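Local coordinates for protein large component of pyocin AP41 (Pseudomonas aeruginosa, PDB 4UHQ) that probably kills competing bacteria by cutting their DNA, this chain being the C-terminal nuclease domain of the bacteriocin, with a nickel ion in its HNH motif, at residues G15-G20 against E50-A55; S61-L66 against Y72-G77; P80-E85 against V117-H122. All coordinates share one frame; numbering follows the deposited sequence.

Interaction 1: G15-G20 against E50-A55; sequences GNWLAG and EQFWMA
Trp17 and the pair Phe52 and Trp53 show how three aromatic side chains can meet through a single ring corner. The far corner of the Trp17 indole does all the touching: CH2 lies 4.1 Å from CZ of Phe52 and equally far from CZ3 of Trp53. Phe52 CZ comes in at the edge of the indole, near its plane, and the two side chains point at each other from the loop and the helix. On the helix the partners pack on each other, since CD1 of Phe52 sits 3.6 Å above the centre of the Trp53 ring. Phe52 has CG anti to its backbone N (chi1 175°), whereas Trp53 has CG anti to the carbonyl carbon, and both rings thereby extend toward Trp17. Leu18 backs the Trp17 indole from one face, with CG over its centre. An Asx turn, in which Leu18 N donates to Asn16 OD1 over 3.1 Å, shapes the loop here. The indole NE1 is satisfied by Ala62 O. The contact joins the loop before strand 27-28 to helix 45-57 in the buried interior of the DNase domain, where Phe52 also packs against Ile33 and Leu37 of helix 31-37, while Ile116 of strand 114-117 touches Trp17, Leu18 and Phe52.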
loop_
_atom_site.group_PDB
_atom_site.type_symbol
_atom_site.label_atom_id
_atom_site.label_comp_id
_atom_site.label_asym_id
_atom_site.label_seq_id
_atom_site.Cartn_x
_atom_site.Cartn_y
_atom_site.Cartn_z
ATOM N N GLY A 15 -1.316 -16.119 -3.693
ATOM C CA GLY A 15 -2.151 -16.302 -2.530
ATOM C C GLY A 15 -2.801 -14.998 -2.131
ATOM O O GLY A 15 -2.984 -14.088 -2.940
ATOM N N ASN A 16 -3.155 -14.899 -0.864
ATOM C CA ASN A 16 -3.885 -13.721 -0.426
ATOM C C ASN A 16 -2.938 -12.598 -0.131
ATOM O O ASN A 16 -2.302 -12.585 0.899
ATOM C CB ASN A 16 -4.744 -14.075 0.795
ATOM C CG ASN A 16 -5.610 -12.918 1.249
ATOM O OD1 ASN A 16 -5.338 -11.755 0.914
ATOM N ND2 ASN A 16 -6.652 -13.228 2.016
ATOM N N TRP A 17 -2.842 -11.641 -1.043
ATOM C CA TRP A 17 -1.762 -10.688 -0.960
ATOM C C TRP A 17 -1.918 -9.678 0.156
ATOM O O TRP A 17 -0.936 -9.006 0.472
ATOM C CB TRP A 17 -1.553 -9.959 -2.302
ATOM C CG TRP A 17 -2.536 -8.892 -2.667
ATOM C CD1 TRP A 17 -3.801 -9.085 -3.075
ATOM C CD2 TRP A 17 -2.313 -7.450 -2.675
ATOM N NE1 TRP A 17 -4.417 -7.874 -3.347
ATOM C CE2 TRP A 17 -3.514 -6.862 -3.109
ATOM C CE3 TRP A 17 -1.221 -6.632 -2.380
ATOM C CZ2 TRP A 17 -3.671 -5.485 -3.267
ATOM C CZ3 TRP A 17 -1.364 -5.236 -2.537
ATOM C CH2 TRP A 17 -2.595 -4.689 -2.971
ATOM N N LEU A 18 -3.104 -9.575 0.759
ATOM C CA LEU A 18 -3.289 -8.579 1.831
ATOM C C LEU A 18 -3.374 -9.208 3.219
ATOM O O LEU A 18 -3.495 -8.476 4.209
ATOM C CB LEU A 18 -4.554 -7.748 1.578
ATOM C CG LEU A 18 -4.460 -6.834 0.385
ATOM C CD1 LEU A 18 -5.876 -6.234 0.203
ATOM C CD2 LEU A 18 -3.473 -5.748 0.638
ATOM N N ALA A 19 -3.336 -10.536 3.301
ATOM C CA ALA A 19 -3.524 -11.191 4.594
ATOM C C ALA A 19 -2.484 -10.732 5.617
ATOM O O ALA A 19 -2.776 -10.594 6.815
ATOM C CB ALA A 19 -3.488 -12.713 4.420
ATOM N N GLY A 20 -1.270 -10.509 5.150
ATOM C CA GLY A 20 -0.196 -10.156 6.067
ATOM C C GLY A 20 -0.113 -8.683 6.411
ATOM O O GLY A 20 0.819 -8.281 7.124
ATOM N N GLU A 50 -4.356 6.846 -5.827
ATOM C CA GLU A 50 -5.536 6.572 -6.637
ATOM C C GLU A 50 -5.187 5.634 -7.783
ATOM O O GLU A 50 -5.906 4.660 -8.017
ATOM C CB GLU A 50 -6.139 7.885 -7.151
ATOM C CG GLU A 50 -6.753 8.667 -6.062
ATOM C CD GLU A 50 -7.143 10.068 -6.497
ATOM O OE1 GLU A 50 -6.798 10.468 -7.638
ATOM O OE2 GLU A 50 -7.779 10.779 -5.693
ATOM N N GLN A 51 -4.075 5.861 -8.480
ATOM C CA GLN A 51 -3.754 5.010 -9.616
ATOM C C GLN A 51 -3.312 3.643 -9.124
ATOM O O GLN A 51 -3.530 2.628 -9.803
ATOM C CB GLN A 51 -2.693 5.665 -10.523
ATOM C CG GLN A 51 -3.174 6.967 -11.157
ATOM C CD GLN A 51 -2.252 7.487 -12.254
ATOM O OE1 GLN A 51 -1.703 6.716 -13.041
ATOM N NE2 GLN A 51 -2.093 8.803 -12.314
ATOM N N PHE A 52 -2.714 3.597 -7.926
ATOM C CA PHE A 52 -2.335 2.324 -7.344
ATOM C C PHE A 52 -3.587 1.459 -7.144
ATOM O O PHE A 52 -3.629 0.280 -7.518
ATOM C CB PHE A 52 -1.615 2.541 -5.988
ATOM C CG PHE A 52 -1.301 1.265 -5.290
ATOM C CD1 PHE A 52 -2.223 0.697 -4.423
ATOM C CD2 PHE A 52 -0.085 0.661 -5.462
ATOM C CE1 PHE A 52 -1.946 -0.526 -3.800
ATOM C CE2 PHE A 52 0.234 -0.531 -4.796
ATOM C CZ PHE A 52 -0.716 -1.143 -3.986
ATOM N N TRP A 53 -4.605 2.013 -6.501
ATOM C CA TRP A 53 -5.754 1.158 -6.209
ATOM C C TRP A 53 -6.515 0.860 -7.491
ATOM O O TRP A 53 -7.109 -0.217 -7.621
ATOM C CB TRP A 53 -6.657 1.770 -5.162
ATOM C CG TRP A 53 -5.970 1.729 -3.806
ATOM C CD1 TRP A 53 -5.520 2.797 -3.103
ATOM C CD2 TRP A 53 -5.620 0.549 -3.062
ATOM N NE1 TRP A 53 -4.930 2.357 -1.929
ATOM C CE2 TRP A 53 -4.949 0.994 -1.891
ATOM C CE3 TRP A 53 -5.760 -0.834 -3.288
ATOM C CZ2 TRP A 53 -4.475 0.123 -0.915
ATOM C CZ3 TRP A 53 -5.297 -1.702 -2.288
ATOM C CH2 TRP A 53 -4.643 -1.215 -1.130
ATOM N N MET A 54 -6.508 1.780 -8.473
ATOM C CA MET A 54 -7.114 1.423 -9.784
ATOM C C MET A 54 -6.354 0.266 -10.445
ATOM O O MET A 54 -6.984 -0.606 -11.065
ATOM C CB MET A 54 -7.129 2.633 -10.694
ATOM C CG MET A 54 -7.879 3.764 -10.070
ATOM S SD MET A 54 -8.899 4.472 -11.332
ATOM C CE MET A 54 -9.598 2.919 -12.015
ATOM N N ALA A 55 -5.027 0.231 -10.312
ATOM C CA ALA A 55 -4.265 -0.901 -10.849
ATOM C C ALA A 55 -4.665 -2.201 -10.164
ATOM O O ALA A 55 -4.825 -3.233 -10.830
ATOM C CB ALA A 55 -2.752 -0.667 -10.682
#

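Interaction 2: S61-L66 against Y72-G77; sequences SALENL and YFVSQG
Leu63 and Val74 mark the nearest approach of the two backbones, with their CA atoms 8.8 Å apart, a spacing bridged by side chains alone. The segment 61-66 starts in helix 60-63 and makes a type I turn from Leu63 to Leu66, in which Leu66 N donates to Leu63 O over 2.9 Å. This turn brings both leucines to bear on the same valine. The segment 72-77 carries the last turn of helix 68-75 and the residues that end it.

Val74 CG2 is the methyl that both leucines share. Leu63 CD1 lies 3.8 Å from it, the two side chains running antiparallel alongside one another. Leu66 meets the valine tip to tip, its CD1 4.0 Å from CG2 and only slightly farther from CG1. The valine's chi1 of -64° turns CG1 anti to the carbonyl carbon and sets CG2 between the backbone N and that carbon, so that Leu66 CD1 can touch both branches.

The contact thus joins two successive short helices of the colicin/pyocin DNase domain, and the one bearing Val74 finishes in a Schellman motif. Gly77, with positive phi, is its C-prime residue; Gly77 N donates to Val74 O, and Leu78 N to Phe73 O. Beside it, Ser75 OG donates to Tyr72 O over 2.6 Å and accepts from Gln76 NE2 at 3.0 Å, so the one hydroxyl is gripped twice. The second bond is nearly straight, 167° at the hydrogen, and the serine oxygen lies close to the Gln76 amide plane. Gln76 CG in turn packs 3.7 Å above one face of the Tyr72 ring, offset toward the rim.

Helix 45-57 reaches the same valine through Trp53 and Ser57. From the loop after helix 68-75, Pro80 touches both Val74 and Leu66.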
loop_
_atom_site.group_PDB
_atom_site.type_symbol
_atom_site.label_atom_id
_atom_site.label_comp_id
_atom_site.label_asym_id
_atom_site.label_seq_id
_atom_site.Cartn_x
_atom_site.Cartn_y
_atom_site.Cartn_z
ATOM N N SER A 61 -6.024 -11.399 -9.841
ATOM C CA SER A 61 -5.398 -12.026 -8.699
ATOM C C SER A 61 -5.433 -11.140 -7.486
ATOM O O SER A 61 -5.665 -11.601 -6.381
ATOM C CB SER A 61 -3.942 -12.418 -9.021
ATOM O OG SER A 61 -3.918 -13.348 -10.073
ATOM N N ALA A 62 -5.221 -9.848 -7.675
ATOM C CA ALA A 62 -5.257 -8.962 -6.517
ATOM C C ALA A 62 -6.659 -8.708 -6.029
ATOM O O ALA A 62 -6.869 -8.450 -4.849
ATOM C CB ALA A 62 -4.550 -7.617 -6.865
ATOM N N LEU A 63 -7.627 -8.701 -6.941
ATOM C CA LEU A 63 -9.021 -8.446 -6.585
ATOM C C LEU A 63 -9.605 -9.620 -5.800
ATOM O O LEU A 63 -10.527 -9.418 -5.002
ATOM C CB LEU A 63 -9.834 -8.230 -7.857
ATOM C CG LEU A 63 -11.082 -7.371 -7.788
ATOM C CD1 LEU A 63 -10.762 -5.919 -7.464
ATOM C CD2 LEU A 63 -11.808 -7.476 -9.124
ATOM N N GLU A 64 -9.077 -10.832 -6.009
ATOM C CA GLU A 64 -9.763 -12.070 -5.566
ATOM C C GLU A 64 -9.918 -12.129 -4.050
ATOM O O GLU A 64 -10.873 -12.768 -3.570
ATOM C CB GLU A 64 -9.016 -13.298 -6.085
ATOM C CG GLU A 64 -9.432 -14.606 -5.451
ATOM C CD GLU A 64 -8.809 -15.769 -6.191
ATOM O OE1 GLU A 64 -7.899 -15.511 -7.010
ATOM O OE2 GLU A 64 -9.226 -16.920 -5.958
ATOM N N ASN A 65 -9.055 -11.471 -3.295
ATOM C CA ASN A 65 -9.253 -11.558 -1.842
ATOM C C ASN A 65 -9.670 -10.202 -1.305
ATOM O O ASN A 65 -9.289 -9.749 -0.215
ATOM C CB ASN A 65 -8.015 -12.092 -1.122
ATOM C CG ASN A 65 -7.715 -13.545 -1.478
ATOM O OD1 ASN A 65 -6.879 -13.814 -2.328
ATOM N ND2 ASN A 65 -8.426 -14.486 -0.842
ATOM N N LEU A 66 -10.508 -9.547 -2.091
ATOM C CA LEU A 66 -11.223 -8.400 -1.575
ATOM C C LEU A 66 -12.722 -8.724 -1.538
ATOM O O LEU A 66 -13.262 -9.438 -2.396
ATOM C CB LEU A 66 -11.046 -7.183 -2.440
ATOM C CG LEU A 66 -9.655 -6.563 -2.479
ATOM C CD1 LEU A 66 -9.580 -5.434 -3.492
ATOM C CD2 LEU A 66 -9.344 -5.990 -1.112
ATOM N N TYR A 72 -15.522 -2.650 -5.377
ATOM C CA TYR A 72 -16.083 -1.388 -5.854
ATOM C C TYR A 72 -15.150 -0.220 -5.495
ATOM O O TYR A 72 -14.803 0.597 -6.364
ATOM C CB TYR A 72 -17.475 -1.138 -5.275
ATOM C CG TYR A 72 -17.938 0.227 -5.667
ATOM C CD1 TYR A 72 -18.409 0.432 -6.930
ATOM C CD2 TYR A 72 -17.834 1.304 -4.773
ATOM C CE1 TYR A 72 -18.815 1.700 -7.341
ATOM C CE2 TYR A 72 -18.274 2.575 -5.195
ATOM C CZ TYR A 72 -18.716 2.733 -6.449
ATOM O OH TYR A 72 -19.174 3.964 -6.922
ATOM N N PHE A 73 -14.764 -0.136 -4.227
ATOM C CA PHE A 73 -13.935 1.028 -3.870
ATOM C C PHE A 73 -12.629 1.100 -4.654
ATOM O O PHE A 73 -12.297 2.206 -5.116
ATOM C CB PHE A 73 -13.706 1.046 -2.343
ATOM C CG PHE A 73 -14.953 1.405 -1.588
ATOM C CD1 PHE A 73 -15.542 2.674 -1.722
ATOM C CD2 PHE A 73 -15.557 0.494 -0.753
ATOM C CE1 PHE A 73 -16.726 3.006 -1.039
ATOM C CE2 PHE A 73 -16.747 0.833 -0.121
ATOM C CZ PHE A 73 -17.314 2.048 -0.254
ATOM N N VAL A 74 -11.906 -0.008 -4.845
ATOM C CA VAL A 74 -10.634 0.119 -5.567
ATOM C C VAL A 74 -10.878 0.472 -7.021
ATOM O O VAL A 74 -10.024 1.146 -7.615
ATOM C CB VAL A 74 -9.702 -1.135 -5.445
ATOM C CG1 VAL A 74 -9.281 -1.293 -3.935
ATOM C CG2 VAL A 74 -10.380 -2.410 -5.939
ATOM N N SER A 75 -12.031 0.082 -7.576
ATOM C CA SER A 75 -12.317 0.491 -8.967
ATOM C C SER A 75 -12.474 1.997 -9.104
ATOM O O SER A 75 -12.418 2.543 -10.219
ATOM C CB SER A 75 -13.575 -0.229 -9.450
ATOM O OG SER A 75 -14.805 0.332 -8.966
ATOM N N GLN A 76 -12.718 2.668 -7.978
ATOM C CA GLN A 76 -12.830 4.126 -7.962
ATOM C C GLN A 76 -11.544 4.813 -7.547
ATOM O O GLN A 76 -11.527 6.038 -7.383
ATOM C CB GLN A 76 -13.960 4.536 -7.021
ATOM C CG GLN A 76 -15.310 3.876 -7.341
ATOM C CD GLN A 76 -15.751 4.158 -8.736
ATOM O OE1 GLN A 76 -16.027 5.305 -9.077
ATOM N NE2 GLN A 76 -15.815 3.133 -9.571
ATOM N N GLY A 77 -10.477 4.036 -7.401
ATOM C CA GLY A 77 -9.198 4.599 -6.968
ATOM C C GLY A 77 -9.152 4.876 -5.474
ATOM O O GLY A 77 -8.304 5.641 -4.995
#

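Interaction 3: P80-E85 against V117-H122. With NI (nickel (II) ion), chain E.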
loop_
_atom_site.group_PDB
_atom_site.type_symbol
_atom_site.label_atom_id
_atom_site.label_comp_id
_atom_site.label_asym_id
_atom_site.label_seq_id
_atom_site.Cartn_x
_atom_site.Cartn_y
_atom_site.Cartn_z
ATOM N N PRO A 80 -9.245 0.082 -0.029
ATOM C CA PRO A 80 -10.253 -0.814 0.542
ATOM C C PRO A 80 -10.234 -0.687 2.069
ATOM O O PRO A 80 -9.207 -0.285 2.656
ATOM C CB PRO A 80 -9.794 -2.211 0.120
ATOM C CG PRO A 80 -8.293 -2.085 -0.133
ATOM C CD PRO A 80 -8.052 -0.632 -0.507
ATOM N N TYR A 81 -11.348 -0.960 2.695
ATOM C CA TYR A 81 -11.458 -0.938 4.159
ATOM C C TYR A 81 -10.878 -2.177 4.769
ATOM O O TYR A 81 -11.081 -3.300 4.300
ATOM C CB TYR A 81 -12.943 -0.856 4.569
ATOM C CG TYR A 81 -13.601 0.440 4.223
ATOM C CD1 TYR A 81 -14.219 0.602 2.986
ATOM C CD2 TYR A 81 -13.615 1.505 5.111
ATOM C CE1 TYR A 81 -14.857 1.774 2.653
ATOM C CE2 TYR A 81 -14.249 2.696 4.792
ATOM C CZ TYR A 81 -14.842 2.830 3.548
ATOM O OH TYR A 81 -15.467 4.011 3.224
ATOM N N ALA A 82 -10.163 -1.983 5.872
ATOM C CA ALA A 82 -9.703 -3.096 6.707
ATOM C C ALA A 82 -10.785 -3.499 7.712
ATOM O O ALA A 82 -11.712 -2.722 7.939
ATOM C CB ALA A 82 -8.396 -2.676 7.453
ATOM N N VAL A 83 -10.662 -4.681 8.346
ATOM C CA VAL A 83 -11.647 -5.049 9.357
ATOM C C VAL A 83 -11.580 -4.093 10.540
ATOM O O VAL A 83 -10.552 -3.450 10.794
ATOM C CB VAL A 83 -11.464 -6.506 9.867
ATOM C CG1 VAL A 83 -11.783 -7.497 8.706
ATOM C CG2 VAL A 83 -10.090 -6.710 10.440
ATOM N N PRO A 84 -12.661 -3.985 11.292
ATOM C CA PRO A 84 -12.723 -2.949 12.308
ATOM C C PRO A 84 -11.615 -3.033 13.371
ATOM O O PRO A 84 -11.185 -2.004 13.898
ATOM C CB PRO A 84 -14.092 -3.199 12.949
ATOM C CG PRO A 84 -14.901 -3.619 11.748
ATOM C CD PRO A 84 -14.003 -4.551 10.991
ATOM N N GLU A 85 -11.172 -4.242 13.694
ATOM C CA GLU A 85 -10.160 -4.401 14.726
ATOM C C GLU A 85 -8.844 -3.770 14.288
ATOM O O GLU A 85 -7.955 -3.574 15.134
ATOM C CB GLU A 85 -9.923 -5.866 15.039
ATOM C CG GLU A 85 -11.086 -6.610 15.714
ATOM C CD GLU A 85 -12.155 -7.103 14.725
ATOM O OE1 GLU A 85 -12.055 -6.926 13.491
ATOM O OE2 GLU A 85 -13.126 -7.701 15.259
ATOM N N VAL A 117 -0.218 -1.984 4.681
ATOM C CA VAL A 117 -0.413 -2.251 6.103
ATOM C C VAL A 117 -1.795 -1.796 6.508
ATOM O O VAL A 117 -2.419 -0.931 5.867
ATOM C CB VAL A 117 0.627 -1.521 6.978
ATOM C CG1 VAL A 117 1.974 -2.238 6.916
ATOM C CG2 VAL A 117 0.753 -0.044 6.504
ATOM N N THR A 118 -2.328 -2.383 7.568
ATOM C CA THR A 118 -3.568 -1.834 8.139
ATOM C C THR A 118 -3.246 -0.552 8.912
ATOM O O THR A 118 -2.087 -0.317 9.273
ATOM C CB THR A 118 -4.264 -2.797 9.100
ATOM O OG1 THR A 118 -3.357 -3.107 10.166
ATOM C CG2 THR A 118 -4.611 -4.045 8.382
ATOM N N PRO A 119 -4.239 0.272 9.195
ATOM C CA PRO A 119 -3.935 1.468 9.992
ATOM C C PRO A 119 -3.308 1.130 11.334
ATOM O O PRO A 119 -2.345 1.838 11.788
ATOM C CB PRO A 119 -5.295 2.124 10.181
ATOM C CG PRO A 119 -6.066 1.708 8.936
ATOM C CD PRO A 119 -5.622 0.301 8.663
ATOM N N LYS A 120 -3.824 0.109 12.025
ATOM C CA LYS A 120 -3.257 -0.294 13.307
ATOM C C LYS A 120 -1.809 -0.721 13.150
ATOM O O LYS A 120 -0.942 -0.251 13.937
ATOM C CB LYS A 120 -4.084 -1.444 13.905
ATOM C CG LYS A 120 -3.464 -2.153 15.125
ATOM C CD LYS A 120 -4.399 -3.323 15.586
ATOM C CE LYS A 120 -3.754 -4.147 16.699
ATOM N NZ LYS A 120 -2.543 -4.919 16.284
ATOM N N ARG A 121 -1.507 -1.580 12.176
ATOM C CA ARG A 121 -0.119 -2.045 12.055
ATOM C C ARG A 121 0.792 -0.918 11.592
ATOM O O ARG A 121 1.939 -0.832 12.071
ATOM C CB ARG A 121 0.001 -3.259 11.101
ATOM C CG ARG A 121 1.384 -3.895 11.071
ATOM C CD ARG A 121 1.865 -4.392 12.474
ATOM N NE ARG A 121 3.296 -4.628 12.400
ATOM C CZ ARG A 121 4.136 -4.480 13.436
ATOM N NH1 ARG A 121 3.636 -4.165 14.631
ATOM N NH2 ARG A 121 5.438 -4.625 13.256
ATOM N N HIS A 122 0.315 -0.015 10.745
ATOM C CA HIS A 122 1.186 1.104 10.345
ATOM C C HIS A 122 1.617 1.930 11.562
ATOM O O HIS A 122 2.787 2.328 11.694
ATOM C CB HIS A 122 0.402 1.986 9.362
ATOM C CG HIS A 122 1.243 2.965 8.599
ATOM N ND1 HIS A 122 0.681 3.892 7.747
ATOM C CD2 HIS A 122 2.581 3.138 8.505
ATOM C CE1 HIS A 122 1.630 4.635 7.202
ATOM N NE2 HIS A 122 2.797 4.227 7.675
HETATM NI NI NI E . 4.721 4.911 7.273
HETATM O O HOH W 1 6.753 5.401 6.740
#
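The HNH nuclease motif, a member of the His-Me finger clan, supplies both sides of this contact: the loop 80-85 runs beside the junction where strand 114-117 gives way to the metal-binding helix 119-132. Ala82 faces that junction. Its CB is 4.1 Å from Thr118 CG2 and 4.2 Å from Pro119 CD, a small apolar contact in which a single methyl meets the residue before the helix and the first residue within it. The backbones come nearest here, with the CA atoms of Ala82 and Thr118 6.4 Å apart.

Thr118 divides its two branches between different tasks. With chi1 at 59°, CG2 is anti to the carbonyl carbon and meets the alanine, while OG1 serves as the N-cap, accepting from Arg121 N over 3.1 Å at an N-H...O angle of 163°. The same hydroxyl is hydrogen-bonded to Glu86 OE1, just beyond the loop segment, and this ties the cap to the chain that packs against it.

Nearer the surface, the aliphatic part of Lys120 passes beside the loop, CD lying 3.6 Å from Glu85 O. The lysine chain is extended until a bend at its last torsion, and NZ forms a salt bridge with Glu124 on the same helix.

One turn into the helix, His122 leaves the loop behind and serves the metal. His97 and His126 complete the protein ligands of the nickel ion, and Glu95 OE1 is hydrogen-bonded to His122 ND1, a second-shell bond that probably helps fix the rotation of the ring. The other ring nitrogen, His122 NE2, binds the nickel at 2.1 Å, and a water oxygen is bound to the metal at 2.2 Å.

The three contacts come in series along the chain, each closing before the next opens, and all belong to the colicin/pyocin DNase domain. Interactions 1 and 2 are close neighbours, their centres about 7 Å apart, and the consecutive helices 45-57 and 60-63 bring them together. Interaction 3 lies farther off, with its centre about 13 Å from that of interaction 1 and 16 Å from that of interaction 2. The loop after helix 68-75 nevertheless joins all three, since Pro80 CD packs 3.5 Å from Trp53 CZ3 and 3.7 Å from Val74 CG1. A helical, apolar region is thus continuous with the nickel-binding HNH part of the domain.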